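Local coordinates for protein RNA-dependent RNA Polymerase (Bombyx mori cytoplasmic polyhedrosis virus, PDB 6TZ0) that catalyses RNA-templated RNA synthesis, serving both transcription of the double-stranded genome segments and their replication inside the viral particle, at residues Ile433-Val438 against Ala443-Ser448. Residues are numbered along the deposited sequence; the frame is centred on the assembly and turned at random.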
loop_
_atom_site.group_PDB
_atom_site.type_symbol
_atom_site.label_atom_id
_atom_site.label_comp_id
_atom_site.label_asym_id
_atom_site.label_seq_id
_atom_site.Cartn_x
_atom_site.Cartn_y
_atom_site.Cartn_z
ATOM N N ILE A 433 -9.402 6.554 13.292
ATOM C CA ILE A 433 -8.956 6.671 14.672
ATOM C C ILE A 433 -9.720 5.666 15.518
ATOM O O ILE A 433 -10.955 5.628 15.493
ATOM C CB ILE A 433 -9.161 8.106 15.174
ATOM C CG1 ILE A 433 -8.319 9.057 14.324
ATOM C CG2 ILE A 433 -8.801 8.209 16.640
ATOM C CD1 ILE A 433 -8.717 10.499 14.431
ATOM N N GLU A 434 -8.991 4.842 16.263
ATOM C CA GLU A 434 -9.590 3.745 17.005
ATOM C C GLU A 434 -9.335 3.889 18.497
ATOM O O GLU A 434 -8.409 4.579 18.930
ATOM C CB GLU A 434 -9.055 2.395 16.528
ATOM C CG GLU A 434 -9.485 2.027 15.125
ATOM C CD GLU A 434 -8.967 0.673 14.695
ATOM O OE1 GLU A 434 -8.169 0.074 15.446
ATOM O OE2 GLU A 434 -9.361 0.204 13.607
ATOM N N LYS A 435 -10.173 3.213 19.274
ATOM C CA LYS A 435 -10.070 3.211 20.723
ATOM C C LYS A 435 -9.042 2.179 21.167
ATOM O O LYS A 435 -8.955 1.090 20.597
ATOM C CB LYS A 435 -11.439 2.907 21.326
ATOM C CG LYS A 435 -11.529 2.973 22.829
ATOM C CD LYS A 435 -12.971 2.798 23.263
ATOM C CE LYS A 435 -13.443 1.371 23.036
ATOM N NZ LYS A 435 -14.819 1.148 23.563
ATOM N N LEU A 436 -8.252 2.531 22.184
ATOM C CA LEU A 436 -7.104 1.728 22.608
ATOM C C LEU A 436 -7.239 1.411 24.094
ATOM O O LEU A 436 -6.893 2.237 24.940
ATOM C CB LEU A 436 -5.803 2.464 22.317
ATOM C CG LEU A 436 -5.557 2.869 20.863
ATOM C CD1 LEU A 436 -4.238 3.604 20.711
ATOM C CD2 LEU A 436 -5.621 1.671 19.963
ATOM N N GLU A 437 -7.728 0.214 24.414
ATOM C CA GLU A 437 -7.881 -0.235 25.792
ATOM C C GLU A 437 -7.253 -1.611 25.964
ATOM O O GLU A 437 -7.310 -2.447 25.057
ATOM C CB GLU A 437 -9.360 -0.266 26.210
ATOM C CG GLU A 437 -10.249 -1.166 25.368
ATOM C CD GLU A 437 -11.677 -1.212 25.868
ATOM O OE1 GLU A 437 -11.968 -0.563 26.894
ATOM O OE2 GLU A 437 -12.506 -1.896 25.234
ATOM N N VAL A 438 -6.633 -1.843 27.119
ATOM C CA VAL A 438 -5.959 -3.108 27.404
ATOM C C VAL A 438 -6.574 -3.806 28.608
ATOM O O VAL A 438 -7.158 -4.883 28.482
ATOM C CB VAL A 438 -4.442 -2.906 27.606
ATOM C CG1 VAL A 438 -3.790 -4.247 27.828
ATOM C CG2 VAL A 438 -3.823 -2.204 26.442
ATOM N N ALA A 443 -6.658 3.872 26.783
ATOM C CA ALA A 443 -5.381 4.561 26.851
ATOM C C ALA A 443 -5.348 5.801 25.970
ATOM O O ALA A 443 -5.020 6.889 26.450
ATOM C CB ALA A 443 -4.247 3.604 26.467
ATOM N N ALA A 444 -5.692 5.666 24.691
ATOM C CA ALA A 444 -5.681 6.802 23.785
ATOM C C ALA A 444 -6.663 6.562 22.648
ATOM O O ALA A 444 -7.221 5.474 22.492
ATOM C CB ALA A 444 -4.275 7.060 23.236
ATOM N N TRP A 445 -6.889 7.616 21.870
ATOM C CA TRP A 445 -7.526 7.539 20.563
ATOM C C TRP A 445 -6.473 7.909 19.535
ATOM O O TRP A 445 -5.916 9.010 19.588
ATOM C CB TRP A 445 -8.720 8.489 20.468
ATOM C CG TRP A 445 -9.908 8.075 21.264
ATOM C CD1 TRP A 445 -10.173 8.394 22.560
ATOM C CD2 TRP A 445 -11.027 7.322 20.799
ATOM N NE1 TRP A 445 -11.374 7.861 22.942
ATOM C CE2 TRP A 445 -11.920 7.197 21.877
ATOM C CE3 TRP A 445 -11.356 6.730 19.578
ATOM C CZ2 TRP A 445 -13.122 6.503 21.775
ATOM C CZ3 TRP A 445 -12.549 6.041 19.477
ATOM C CH2 TRP A 445 -13.417 5.933 20.569
ATOM N N SER A 446 -6.194 6.998 18.609
ATOM C CA SER A 446 -5.139 7.235 17.638
ATOM C C SER A 446 -5.389 6.382 16.406
ATOM O O SER A 446 -6.149 5.413 16.437
ATOM C CB SER A 446 -3.763 6.930 18.228
ATOM O OG SER A 446 -2.746 7.205 17.285
ATOM N N ASN A 447 -4.726 6.758 15.319
ATOM C CA ASN A 447 -4.732 5.981 14.093
ATOM C C ASN A 447 -3.337 5.598 13.630
ATOM O O ASN A 447 -3.196 5.050 12.532
ATOM C CB ASN A 447 -5.465 6.743 12.980
ATOM C CG ASN A 447 -4.912 8.138 12.750
ATOM O OD1 ASN A 447 -3.961 8.569 13.398
ATOM N ND2 ASN A 447 -5.502 8.845 11.798
ATOM N N SER A 448 -2.308 5.883 14.418
ATOM C CA SER A 448 -0.956 5.500 14.055
ATOM C C SER A 448 -0.662 4.097 14.557
ATOM O O SER A 448 -1.140 3.687 15.617
ATOM C CB SER A 448 0.059 6.475 14.640
ATOM O OG SER A 448 0.099 6.348 16.041
#
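With CG of K435 trans to the backbone N (chi1 -175°) and CG of W445 anti to its carbonyl carbon (chi1 -71°), CB of K435 comes to lie over one face of the indole's six-membered ring. It sits 3.9 Å from the centroid of that W445 ring, a CH-pi contact, and CG and CD run on past the CZ2-CH2 side, while the bend at chi3 carries the ammonium end away from the partner strand. A long aliphatic stem with a charged tip suits this exposed position beside a broad, flat tryptophan. At the ring's edge, CG2 of the beta-branched I433 meets CB of W445 at 3.8 Å, and the I433 side chain runs obliquely across that of N447, CG1 lying 3.8 Å from ND2 of N447. Beneath these side chains, E434 and S446 form a hydrogen-bonded pair: E434 N reaches S446 O at 2.9 Å, its N-H almost straight but from above the carbonyl plane, and S446 N returns to E434 O at 3.3 Å, in plane. On the face shared by E434, L436, A444 and S446, the buried L436 brings CD1 near CB of both A444 and S446, small residues that leave room for it against helix 449-455. S446 OG accepts from S448 N at 3.2 Å, closing an ST turn, and also bonds to S980 O; S448 stands at the N-cap, its OG weakly bonded to V451 N. This is an antiparallel beta hairpin, strands 434-437 and 442-446, leading into helix 449-455 within the central polymerase domain.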